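Local coordinates for protein membrane-bound lytic murein transglycosylase A (Burkholderia pseudomallei, PDB 6QK4) that probably cleaves peptidoglycan glycan strands as an exolytic lytic transglycosylase, leaving a 1,6-anhydro bond on the muramic acid product, at residues Thr81-Tyr86 with Leu302-Asp307; Ala136-Pro139 with Gln143-Arg146; Gly148-Asn153 with Phe239-Glu244; Glu154-Asp159 with Thr181-Gly186. All coordinates share one frame; numbering follows the deposited sequence.

Contact 1. Residues Thr81-Tyr86 with Leu302-Asp307; sequences TFFETY and LVFAQD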
loop_
_atom_site.group_PDB
_atom_site.type_symbol
_atom_site.label_atom_id
_atom_site.label_comp_id
_atom_site.label_asym_id
_atom_site.label_seq_id
_atom_site.Cartn_x
_atom_site.Cartn_y
_atom_site.Cartn_z
ATOM N N THR A 81 8.146 -18.356 19.221
ATOM C CA THR A 81 7.781 -19.696 19.713
ATOM C C THR A 81 6.340 -20.047 19.377
ATOM O O THR A 81 6.012 -21.178 18.952
ATOM C CB THR A 81 8.037 -19.739 21.207
ATOM O OG1 THR A 81 9.434 -19.596 21.353
ATOM C CG2 THR A 81 7.551 -21.065 21.794
ATOM N N PHE A 82 5.454 -19.066 19.494
ATOM C CA PHE A 82 4.074 -19.297 19.124
ATOM C C PHE A 82 3.954 -19.725 17.666
ATOM O O PHE A 82 3.196 -20.630 17.347
ATOM C CB PHE A 82 3.262 -18.009 19.384
ATOM C CG PHE A 82 1.938 -17.987 18.713
ATOM C CD1 PHE A 82 0.878 -18.583 19.323
ATOM C CD2 PHE A 82 1.743 -17.326 17.495
ATOM C CE1 PHE A 82 -0.390 -18.600 18.783
ATOM C CE2 PHE A 82 0.463 -17.340 16.921
ATOM C CZ PHE A 82 -0.624 -17.960 17.570
ATOM N N PHE A 83 4.545 -18.958 16.734
ATOM C CA PHE A 83 4.346 -19.308 15.327
ATOM C C PHE A 83 4.937 -20.701 15.030
ATOM O O PHE A 83 4.354 -21.483 14.277
ATOM C CB PHE A 83 4.978 -18.223 14.431
ATOM C CG PHE A 83 4.190 -16.966 14.398
ATOM C CD1 PHE A 83 2.935 -16.976 13.796
ATOM C CD2 PHE A 83 4.668 -15.784 14.931
ATOM C CE1 PHE A 83 2.151 -15.784 13.709
ATOM C CE2 PHE A 83 3.898 -14.593 14.843
ATOM C CZ PHE A 83 2.656 -14.618 14.246
ATOM N N GLU A 84 6.069 -21.024 15.670
ATOM C CA GLU A 84 6.752 -22.298 15.414
ATOM C C GLU A 84 5.953 -23.453 15.981
ATOM O O GLU A 84 5.979 -24.557 15.434
ATOM C CB GLU A 84 8.174 -22.269 16.002
ATOM C CG GLU A 84 9.148 -21.346 15.214
ATOM C CD GLU A 84 10.506 -21.368 15.798
ATOM O OE1 GLU A 84 10.682 -22.147 16.788
ATOM O OE2 GLU A 84 11.397 -20.634 15.364
ATOM N N THR A 85 5.167 -23.195 17.031
ATOM C CA THR A 85 4.399 -24.193 17.759
ATOM C C THR A 85 3.015 -24.411 17.160
ATOM O O THR A 85 2.527 -25.548 17.134
ATOM C CB THR A 85 4.249 -23.748 19.239
ATOM O OG1 THR A 85 5.528 -23.715 19.874
ATOM C CG2 THR A 85 3.308 -24.650 20.044
ATOM N N TYR A 86 2.339 -23.341 16.699
ATOM C CA TYR A 86 0.955 -23.467 16.280
ATOM C C TYR A 86 0.771 -23.598 14.779
ATOM O O TYR A 86 -0.348 -23.900 14.344
ATOM C CB TYR A 86 0.134 -22.288 16.815
ATOM C CG TYR A 86 -0.174 -22.478 18.279
ATOM C CD1 TYR A 86 0.722 -22.060 19.265
ATOM C CD2 TYR A 86 -1.382 -23.057 18.676
ATOM C CE1 TYR A 86 0.417 -22.252 20.665
ATOM C CE2 TYR A 86 -1.670 -23.247 20.036
ATOM C CZ TYR A 86 -0.757 -22.836 21.006
ATOM O OH TYR A 86 -1.024 -23.004 22.361
ATOM N N LEU A 302 7.251 -11.842 7.984
ATOM C CA LEU A 302 5.987 -12.548 8.188
ATOM C C LEU A 302 4.866 -11.538 8.027
ATOM O O LEU A 302 4.829 -10.527 8.731
ATOM C CB LEU A 302 5.930 -13.184 9.576
ATOM C CG LEU A 302 4.613 -13.949 9.869
ATOM C CD1 LEU A 302 4.356 -15.151 8.941
ATOM C CD2 LEU A 302 4.641 -14.379 11.317
ATOM N N VAL A 303 3.979 -11.804 7.072
ATOM C CA VAL A 303 2.864 -10.923 6.754
ATOM C C VAL A 303 1.580 -11.763 6.746
ATOM O O VAL A 303 1.581 -13.014 6.850
ATOM C CB VAL A 303 3.068 -10.226 5.394
ATOM C CG1 VAL A 303 4.425 -9.418 5.409
ATOM C CG2 VAL A 303 3.175 -11.263 4.254
ATOM N N PHE A 304 0.444 -11.058 6.598
ATOM C CA PHE A 304 -0.856 -11.755 6.580
ATOM C C PHE A 304 -1.625 -11.329 5.349
ATOM O O PHE A 304 -1.641 -10.147 5.017
ATOM C CB PHE A 304 -1.672 -11.426 7.838
ATOM C CG PHE A 304 -1.080 -12.022 9.092
ATOM C CD1 PHE A 304 -0.063 -11.366 9.731
ATOM C CD2 PHE A 304 -1.623 -13.203 9.637
ATOM C CE1 PHE A 304 0.490 -11.937 10.906
ATOM C CE2 PHE A 304 -1.088 -13.791 10.798
ATOM C CZ PHE A 304 0.005 -13.127 11.403
ATOM N N ALA A 305 -2.227 -12.299 4.647
ATOM C CA ALA A 305 -3.035 -11.986 3.458
ATOM C C ALA A 305 -4.363 -11.374 3.885
ATOM O O ALA A 305 -5.260 -12.075 4.361
ATOM C CB ALA A 305 -3.240 -13.273 2.647
ATOM N N GLN A 306 -4.474 -10.036 3.780
ATOM C CA GLN A 306 -5.591 -9.331 4.372
ATOM C C GLN A 306 -6.190 -8.387 3.369
ATOM O O GLN A 306 -7.039 -7.569 3.763
ATOM C CB GLN A 306 -5.187 -8.573 5.655
ATOM C CG GLN A 306 -4.635 -9.597 6.746
ATOM C CD GLN A 306 -4.252 -8.934 8.072
ATOM O OE1 GLN A 306 -3.656 -7.836 8.101
ATOM N NE2 GLN A 306 -4.436 -9.677 9.158
ATOM N N ASP A 307 -5.815 -8.504 2.094
ATOM C CA ASP A 307 -6.381 -7.569 1.115
ATOM C C ASP A 307 -6.309 -8.236 -0.245
ATOM O O ASP A 307 -5.669 -9.265 -0.415
ATOM C CB ASP A 307 -5.625 -6.204 1.147
ATOM C CG ASP A 307 -6.520 -4.993 0.675
ATOM O OD1 ASP A 307 -7.715 -5.190 0.325
ATOM O OD2 ASP A 307 -5.965 -3.849 0.645
#
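Helix 76-86 packs here against strand 298-307 of the 3D domain, whose family belongs to the double-psi beta-barrel clan, with F83 on the helix meeting L302 and F304 on the strand. It is a worked example of how one aromatic ring can join distant parts of a chain. The F83 and L302 side chains approach from opposite directions, and methyl CD2 of L302 settles over the centre of the F83 ring, 3.5 Å from its centroid and only 11° off the normal, a clear CH-pi contact. L302 reaches it with CG anti to its backbone N (chi1 180°). F304 comes in obliquely beside this pair, its CZ 4.1 Å from F83 CE1, and helix 44-55 touches the F304 side chain as well. The second face of the F83 ring is taken by its own helix neighbour: F82 CD2 stands 3.8 Å above the plane, so the ring is sandwiched between a strand methyl and a helix phenyl. Away from the interface, T81 O accepts two bonds, which arrive from opposite faces of its carbonyl plane: the amide T85 N at 2.9 Å and the hydroxyl T85 OG1 at 2.7 Å.

Contact 2. Residues Ala136-Pro139 with Gln143-Arg146; sequences ASMP and QLMR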
loop_
_atom_site.group_PDB
_atom_site.type_symbol
_atom_site.label_atom_id
_atom_site.label_comp_id
_atom_site.label_asym_id
_atom_site.label_seq_id
_atom_site.Cartn_x
_atom_site.Cartn_y
_atom_site.Cartn_z
ATOM N N ALA A 136 -19.193 12.611 -18.929
ATOM C CA ALA A 136 -18.970 13.405 -20.125
ATOM C C ALA A 136 -17.559 13.989 -20.104
ATOM O O ALA A 136 -17.085 14.448 -19.059
ATOM C CB ALA A 136 -20.020 14.508 -20.232
ATOM N N SER A 137 -16.879 13.941 -21.257
ATOM C CA SER A 137 -15.486 14.373 -21.328
ATOM C C SER A 137 -15.364 15.869 -21.039
ATOM O O SER A 137 -16.116 16.693 -21.570
ATOM C CB SER A 137 -14.872 14.036 -22.693
ATOM O OG SER A 137 -15.418 14.839 -23.734
ATOM N N MET A 138 -14.431 16.199 -20.170
ATOM C CA MET A 138 -14.044 17.538 -19.778
ATOM C C MET A 138 -12.727 17.892 -20.425
ATOM O O MET A 138 -12.014 17.022 -20.937
ATOM C CB MET A 138 -13.891 17.611 -18.261
ATOM C CG MET A 138 -15.139 17.428 -17.481
ATOM S SD MET A 138 -14.717 16.933 -15.803
ATOM C CE MET A 138 -16.189 17.413 -14.947
ATOM N N PRO A 139 -12.354 19.167 -20.410
ATOM C CA PRO A 139 -11.025 19.551 -20.880
ATOM C C PRO A 139 -9.942 19.126 -19.902
ATOM O O PRO A 139 -10.200 18.732 -18.769
ATOM C CB PRO A 139 -11.106 21.075 -20.966
ATOM C CG PRO A 139 -12.134 21.445 -19.928
ATOM C CD PRO A 139 -13.156 20.332 -19.999
ATOM N N GLN A 143 -7.323 23.791 -18.150
ATOM C CA GLN A 143 -8.485 24.575 -18.563
ATOM C C GLN A 143 -9.654 24.323 -17.631
ATOM O O GLN A 143 -10.421 25.242 -17.350
ATOM C CB GLN A 143 -8.875 24.245 -19.999
ATOM C CG GLN A 143 -7.983 24.979 -21.050
ATOM C CD GLN A 143 -6.502 24.631 -20.953
ATOM O OE1 GLN A 143 -5.644 25.524 -20.801
ATOM N NE2 GLN A 143 -6.180 23.339 -21.087
ATOM N N LEU A 144 -9.783 23.083 -17.143
ATOM C CA LEU A 144 -10.771 22.787 -16.121
ATOM C C LEU A 144 -10.613 23.722 -14.922
ATOM O O LEU A 144 -11.597 24.309 -14.439
ATOM C CB LEU A 144 -10.618 21.319 -15.701
ATOM C CG LEU A 144 -11.677 20.697 -14.840
ATOM C CD1 LEU A 144 -12.997 20.769 -15.532
ATOM C CD2 LEU A 144 -11.235 19.248 -14.652
ATOM N N MET A 145 -9.371 23.882 -14.437
ATOM C CA MET A 145 -9.119 24.753 -13.298
ATOM C C MET A 145 -9.371 26.219 -13.617
ATOM O O MET A 145 -9.599 26.994 -12.687
ATOM C CB MET A 145 -7.686 24.589 -12.774
ATOM C CG MET A 145 -7.354 23.181 -12.166
ATOM S SD MET A 145 -8.088 23.078 -10.537
ATOM C CE MET A 145 -7.491 24.589 -9.774
ATOM N N ARG A 146 -9.350 26.616 -14.903
ATOM C CA ARG A 146 -9.495 28.010 -15.268
ATOM C C ARG A 146 -10.896 28.369 -15.714
ATOM O O ARG A 146 -11.240 29.557 -15.731
ATOM C CB ARG A 146 -8.494 28.363 -16.385
ATOM C CG ARG A 146 -7.040 28.307 -15.889
ATOM C CD ARG A 146 -5.971 28.525 -16.938
ATOM N NE ARG A 146 -4.684 28.904 -16.344
ATOM C CZ ARG A 146 -3.838 28.024 -15.779
ATOM N NH1 ARG A 146 -4.106 26.701 -15.771
ATOM N NH2 ARG A 146 -2.693 28.480 -15.273
#
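P139 and L144 bring the two backbones to within 5.8 Å, measured CA to CA, where the extended chain of A136-P139 turns into helix 141-147 of the MltA-specific insert domain. The case illustrates how a proline just ahead of a helix can pack on the first turn of that helix. The P139 ring lies against the helix backbone as well as its side chains. Its CB meets Q143 CB at 4.0 Å, and its CG comes equally near the amide L144 N. Q143 touches through its stem alone: with CG anti to the carbonyl carbon (chi1 -80°) and a bend at chi2, its amide is carried off to the exposed side.

L144 does the inward-facing work. Its CB lies against P139 O, and its branch CD1 meets two partners at once, 4.5 Å from P139 CD and 4.2 Å from the sulfur SD of M138. These are loose apolar contacts, and they span a change in burial: M138 and L144 are buried, whereas P139 and Q143 are exposed.

Polar tethers lie outside the pair: M138 O and P139 O accept from Q193 and N191, in the chain just beyond strand 182-190, while R146 forms a salt bridge with D234 of helix 229-234. F241 of strand 240-244 touches both M138 and L144, setting this loop and helix 141-147 against the strand that follows helix 229-234.

Contact 3. Residues Gly148-Asn153 with Phe239-Glu244; sequences GALSGN and FVFFRE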
loop_
_atom_site.group_PDB
_atom_site.type_symbol
_atom_site.label_atom_id
_atom_site.label_comp_id
_atom_site.label_asym_id
_atom_site.label_seq_id
_atom_site.Cartn_x
_atom_site.Cartn_y
_atom_site.Cartn_z
ATOM N N GLY A 148 -13.762 27.997 -14.260
ATOM C CA GLY A 148 -14.730 28.255 -13.213
ATOM C C GLY A 148 -15.680 27.100 -12.903
ATOM O O GLY A 148 -16.396 27.147 -11.884
ATOM N N ALA A 149 -15.718 26.082 -13.759
ATOM C CA ALA A 149 -16.573 24.927 -13.553
ATOM C C ALA A 149 -16.314 24.222 -12.224
ATOM O O ALA A 149 -17.219 23.544 -11.718
ATOM C CB ALA A 149 -16.384 23.961 -14.721
ATOM N N LEU A 150 -15.126 24.363 -11.628
ATOM C CA LEU A 150 -14.889 23.664 -10.353
ATOM C C LEU A 150 -15.273 24.476 -9.120
ATOM O O LEU A 150 -15.485 23.888 -8.046
ATOM C CB LEU A 150 -13.422 23.248 -10.243
ATOM C CG LEU A 150 -12.925 22.310 -11.349
ATOM C CD1 LEU A 150 -11.473 21.891 -11.090
ATOM C CD2 LEU A 150 -13.825 21.092 -11.606
ATOM N N SER A 151 -15.408 25.796 -9.251
ATOM C CA SER A 151 -15.709 26.653 -8.108
ATOM C C SER A 151 -16.978 26.205 -7.395
ATOM O O SER A 151 -17.975 25.860 -8.036
ATOM C CB SER A 151 -15.875 28.099 -8.573
ATOM O OG SER A 151 -14.732 28.514 -9.286
ATOM N N GLY A 152 -16.936 26.202 -6.056
ATOM C CA GLY A 152 -18.037 25.727 -5.253
ATOM C C GLY A 152 -18.165 24.224 -5.162
ATOM O O GLY A 152 -19.050 23.746 -4.453
ATOM N N ASN A 153 -17.329 23.452 -5.869
ATOM C CA ASN A 153 -17.385 22.002 -5.783
ATOM C C ASN A 153 -16.265 21.442 -4.914
ATOM O O ASN A 153 -15.902 20.268 -5.053
ATOM C CB ASN A 153 -17.344 21.394 -7.185
ATOM C CG ASN A 153 -18.614 21.694 -7.989
ATOM O OD1 ASN A 153 -19.680 21.127 -7.729
ATOM N ND2 ASN A 153 -18.498 22.592 -8.954
ATOM N N PHE A 239 -7.205 14.849 -14.619
ATOM C CA PHE A 239 -7.758 15.440 -13.395
ATOM C C PHE A 239 -8.734 14.470 -12.733
ATOM O O PHE A 239 -9.728 14.064 -13.346
ATOM C CB PHE A 239 -8.476 16.780 -13.667
ATOM C CG PHE A 239 -8.610 17.624 -12.441
ATOM C CD1 PHE A 239 -7.553 18.456 -12.049
ATOM C CD2 PHE A 239 -9.730 17.527 -11.634
ATOM C CE1 PHE A 239 -7.668 19.225 -10.884
ATOM C CE2 PHE A 239 -9.849 18.264 -10.457
ATOM C CZ PHE A 239 -8.800 19.101 -10.077
ATOM N N VAL A 240 -8.517 14.170 -11.449
ATOM C CA VAL A 240 -9.309 13.176 -10.742
ATOM C C VAL A 240 -10.141 13.859 -9.672
ATOM O O VAL A 240 -9.650 14.737 -8.958
ATOM C CB VAL A 240 -8.376 12.108 -10.141
ATOM C CG1 VAL A 240 -9.126 11.139 -9.205
ATOM C CG2 VAL A 240 -7.605 11.398 -11.264
ATOM N N PHE A 241 -11.409 13.453 -9.569
ATOM C CA PHE A 241 -12.362 13.952 -8.599
ATOM C C PHE A 241 -12.541 12.928 -7.493
ATOM O O PHE A 241 -12.142 11.773 -7.625
ATOM C CB PHE A 241 -13.705 14.223 -9.252
ATOM C CG PHE A 241 -13.617 15.210 -10.375
ATOM C CD1 PHE A 241 -13.617 16.562 -10.096
ATOM C CD2 PHE A 241 -13.470 14.773 -11.681
ATOM C CE1 PHE A 241 -13.530 17.506 -11.137
ATOM C CE2 PHE A 241 -13.377 15.682 -12.719
ATOM C CZ PHE A 241 -13.410 17.054 -12.447
ATOM N N PHE A 242 -13.156 13.369 -6.410
ATOM C CA PHE A 242 -13.253 12.556 -5.201
ATOM C C PHE A 242 -14.671 12.558 -4.650
ATOM O O PHE A 242 -15.465 13.473 -4.887
ATOM C CB PHE A 242 -12.305 13.074 -4.109
ATOM C CG PHE A 242 -10.872 12.977 -4.496
ATOM C CD1 PHE A 242 -10.194 11.766 -4.335
ATOM C CD2 PHE A 242 -10.202 14.056 -5.043
ATOM C CE1 PHE A 242 -8.830 11.656 -4.728
ATOM C CE2 PHE A 242 -8.845 13.970 -5.433
ATOM C CZ PHE A 242 -8.167 12.779 -5.278
ATOM N N ARG A 243 -14.964 11.516 -3.876
ATOM C CA ARG A 243 -16.162 11.434 -3.068
ATOM C C ARG A 243 -15.735 11.158 -1.630
ATOM O O ARG A 243 -14.731 10.477 -1.396
ATOM C CB ARG A 243 -17.109 10.343 -3.621
ATOM C CG ARG A 243 -17.028 8.979 -2.957
ATOM C CD ARG A 243 -17.930 7.959 -3.679
ATOM N NE ARG A 243 -17.858 6.605 -3.114
ATOM C CZ ARG A 243 -17.228 5.583 -3.689
ATOM N NH1 ARG A 243 -16.595 5.758 -4.843
ATOM N NH2 ARG A 243 -17.220 4.388 -3.109
ATOM N N GLU A 244 -16.462 11.747 -0.673
ATOM C CA GLU A 244 -16.280 11.402 0.734
ATOM C C GLU A 244 -16.872 10.036 1.006
ATOM O O GLU A 244 -17.990 9.729 0.573
ATOM C CB GLU A 244 -16.954 12.417 1.657
ATOM C CG GLU A 244 -16.827 12.037 3.150
ATOM C CD GLU A 244 -16.976 13.230 4.102
ATOM O OE1 GLU A 244 -17.564 14.255 3.708
ATOM O OE2 GLU A 244 -16.483 13.150 5.249
#
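L150 is the one residue of the turn region G148-N153 to reach segment F239-E244, and it does so with both branches of its forked end, joining the loop after helix 141-147 to strand 240-244 within the MltA-specific insert domain. With CG anti to the carbonyl carbon (chi1 -60°), the fork is aimed at two rings. The tight side is CD2, which lies 3.6 Å from F241 CE1, at the ring's edge and near its plane, the two side chains crossing at about a right angle. CD1 sits more easily, 4.0 Å from F239 CZ and placed obliquely to that ring. The two phenyls also support each other: F239 CD2 stands 3.7 Å above one face of F241, offset toward its rim.

The exposed part is the pair of overlapping turns around L150, where G148, A149, S151 and G152 are all exposed. A type I turn runs from G148 to S151, closed by S151 N to G148 O at 3.1 Å, and a type II turn from L150 to N153, closed by N153 N to L150 O at 2.9 Å.

The division of chemistry is instructive: backbone bonds shape the turns, whereas attachment to the strand is purely apolar and must depend on burial and fit.

Contact 4. Residues Glu154-Asp159 with Thr181-Gly186; sequences ELVWVD and TVMRVG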
loop_
_atom_site.group_PDB
_atom_site.type_symbol
_atom_site.label_atom_id
_atom_site.label_comp_id
_atom_site.label_asym_id
_atom_site.label_seq_id
_atom_site.Cartn_x
_atom_site.Cartn_y
_atom_site.Cartn_z
ATOM N N GLU A 154 -15.680 22.283 -4.061
ATOM C CA GLU A 154 -14.570 21.858 -3.217
ATOM C C GLU A 154 -15.077 20.884 -2.153
ATOM O O GLU A 154 -16.151 21.078 -1.568
ATOM C CB GLU A 154 -13.903 23.092 -2.586
ATOM C CG GLU A 154 -13.301 24.091 -3.577
ATOM C CD GLU A 154 -14.317 25.117 -4.070
ATOM O OE1 GLU A 154 -15.479 25.017 -3.637
ATOM O OE2 GLU A 154 -13.951 25.983 -4.902
ATOM N N LEU A 155 -14.335 19.796 -1.929
ATOM C CA LEU A 155 -14.685 18.807 -0.925
ATOM C C LEU A 155 -13.974 19.103 0.403
ATOM O O LEU A 155 -14.607 19.008 1.469
ATOM C CB LEU A 155 -14.344 17.406 -1.459
ATOM C CG LEU A 155 -14.540 16.203 -0.556
ATOM C CD1 LEU A 155 -16.016 16.115 -0.092
ATOM C CD2 LEU A 155 -14.051 14.868 -1.211
ATOM N N VAL A 156 -12.729 19.548 0.330
ATOM C CA VAL A 156 -11.891 19.803 1.496
ATOM C C VAL A 156 -10.639 20.516 0.992
ATOM O O VAL A 156 -10.327 20.480 -0.217
ATOM C CB VAL A 156 -11.571 18.455 2.200
ATOM C CG1 VAL A 156 -10.710 17.556 1.295
ATOM C CG2 VAL A 156 -10.890 18.659 3.520
ATOM N N TRP A 157 -9.912 21.171 1.900
ATOM C CA TRP A 157 -8.727 21.942 1.543
ATOM C C TRP A 157 -7.473 21.357 2.198
ATOM O O TRP A 157 -7.436 21.205 3.415
ATOM C CB TRP A 157 -8.897 23.411 1.955
ATOM C CG TRP A 157 -10.087 24.044 1.316
ATOM C CD1 TRP A 157 -11.410 23.951 1.721
ATOM C CD2 TRP A 157 -10.078 24.840 0.151
ATOM N NE1 TRP A 157 -12.213 24.667 0.861
ATOM C CE2 TRP A 157 -11.416 25.227 -0.111
ATOM C CE3 TRP A 157 -9.059 25.280 -0.710
ATOM C CZ2 TRP A 157 -11.755 26.023 -1.199
ATOM C CZ3 TRP A 157 -9.399 26.079 -1.784
ATOM C CH2 TRP A 157 -10.735 26.445 -2.021
ATOM N N VAL A 158 -6.431 21.073 1.399
ATOM C CA VAL A 158 -5.254 20.445 1.981
ATOM C C VAL A 158 -4.031 21.375 1.922
ATOM O O VAL A 158 -4.079 22.501 1.409
ATOM C CB VAL A 158 -4.982 19.055 1.325
ATOM C CG1 VAL A 158 -6.179 18.143 1.470
ATOM C CG2 VAL A 158 -4.612 19.196 -0.214
ATOM N N ASP A 159 -2.931 20.848 2.469
ATOM C CA ASP A 159 -1.679 21.455 2.900
ATOM C C ASP A 159 -0.713 21.719 1.767
ATOM O O ASP A 159 0.160 22.593 1.875
ATOM C CB ASP A 159 -0.976 20.426 3.813
ATOM C CG ASP A 159 -0.551 21.003 5.056
ATOM O OD1 ASP A 159 -0.824 22.209 5.217
ATOM O OD2 ASP A 159 0.068 20.294 5.846
ATOM N N THR A 181 -10.639 15.357 13.427
ATOM C CA THR A 181 -11.339 14.258 12.769
ATOM C C THR A 181 -10.591 13.838 11.499
ATOM O O THR A 181 -9.608 14.467 11.097
ATOM C CB THR A 181 -12.781 14.668 12.447
ATOM O OG1 THR A 181 -13.546 13.502 12.127
ATOM C CG2 THR A 181 -12.836 15.607 11.284
ATOM N N VAL A 182 -11.051 12.747 10.870
ATOM C CA VAL A 182 -10.397 12.193 9.680
ATOM C C VAL A 182 -11.448 12.026 8.596
ATOM O O VAL A 182 -12.563 11.581 8.870
ATOM C CB VAL A 182 -9.700 10.851 9.992
ATOM C CG1 VAL A 182 -9.197 10.177 8.709
ATOM C CG2 VAL A 182 -8.559 11.084 10.914
ATOM N N MET A 183 -11.119 12.423 7.376
ATOM C CA MET A 183 -12.029 12.258 6.254
ATOM C C MET A 183 -11.424 11.266 5.278
ATOM O O MET A 183 -10.318 11.502 4.780
ATOM C CB MET A 183 -12.253 13.600 5.563
ATOM C CG MET A 183 -13.204 13.497 4.441
ATOM S SD MET A 183 -13.273 14.986 3.446
ATOM C CE MET A 183 -14.341 14.346 2.238
ATOM N N ARG A 184 -12.136 10.177 4.982
ATOM C CA ARG A 184 -11.681 9.266 3.927
ATOM C C ARG A 184 -12.270 9.697 2.587
ATOM O O ARG A 184 -13.456 10.017 2.490
ATOM C CB ARG A 184 -12.061 7.816 4.242
ATOM C CG ARG A 184 -11.564 7.429 5.605
ATOM C CD ARG A 184 -10.936 6.032 5.705
ATOM N NE ARG A 184 -10.143 5.862 6.941
ATOM C CZ ARG A 184 -10.578 6.130 8.177
ATOM N NH1 ARG A 184 -11.823 6.562 8.390
ATOM N NH2 ARG A 184 -9.777 5.945 9.215
ATOM N N VAL A 185 -11.435 9.742 1.562
ATOM C CA VAL A 185 -11.898 10.115 0.232
ATOM C C VAL A 185 -11.633 8.945 -0.692
ATOM O O VAL A 185 -10.651 8.220 -0.510
ATOM C CB VAL A 185 -11.203 11.382 -0.281
ATOM C CG1 VAL A 185 -11.483 12.573 0.628
ATOM C CG2 VAL A 185 -9.695 11.166 -0.479
ATOM N N GLY A 186 -12.535 8.747 -1.659
ATOM C CA GLY A 186 -12.388 7.725 -2.673
ATOM C C GLY A 186 -12.686 8.267 -4.060
ATOM O O GLY A 186 -12.876 9.480 -4.230
#
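The methyl CE of M183 is the bump and the forked end of L155 the hollow that receives it. CE lies 3.4 Å from L155 CG, and both branches close round it, with L155 CD1 likewise at 3.4 Å and CD2 at 3.5 Å. The first two distances are tighter than usual van der Waals contact, so the methyl is pressed well into the fork. M183 gets there by full extension: CG is anti to the backbone N (chi1 -178°) and the chain stays straight beyond it. Further back along the same thioether, the sulfur SD rests 4.1 Å from V156 CB, so V156 flanks the shaft while L155 holds its end.

Neighbouring residues of a regular strand would face opposite ways, yet L155 and V156 both point toward strand 182-190. The cause is a classic beta bulge: L155 has near-helical backbone angles, and both residues bond through their backbones to L125 of strand 123-126. The two strands are not hydrogen-bonded partners; their axes pass 9.8 Å apart at 121°. They face each other across the interior of the MltA insert domain, an arrangement consistent with the small barrel of its ribosomal L25 clan.

V185, two residues on from M183, adds a second contact to the CD2 branch of L155. The two side chains lie alongside one another, pointing contrary ways, with CG1 of V185 coming 3.9 Å from L155 CD2, and F242 of strand 240-244 touches them both.

Overall arrangement
From the N terminus, helix 76-86 opens contact 1, which closes only at strand 298-307, so the other three contacts all nest inside its long loop. Contact 2 closes first, a short local loop into helix 141-147. Contact 3 then opens, and contact 4 nests within it, joining 154-159 to 181-186 before strand 240-244 completes contact 3. Within the insert domain these three adjoin: M145 SD of contact 2 packs 3.6 Å from L150 CD1 of contact 3, while strands 240-244 and 182-190 are neighbours, R243 O probably bonding to G186 N at 2.8 Å. Contact 1 stands apart on the 3D-domain side, its centre about 35 Å from that of contact 4.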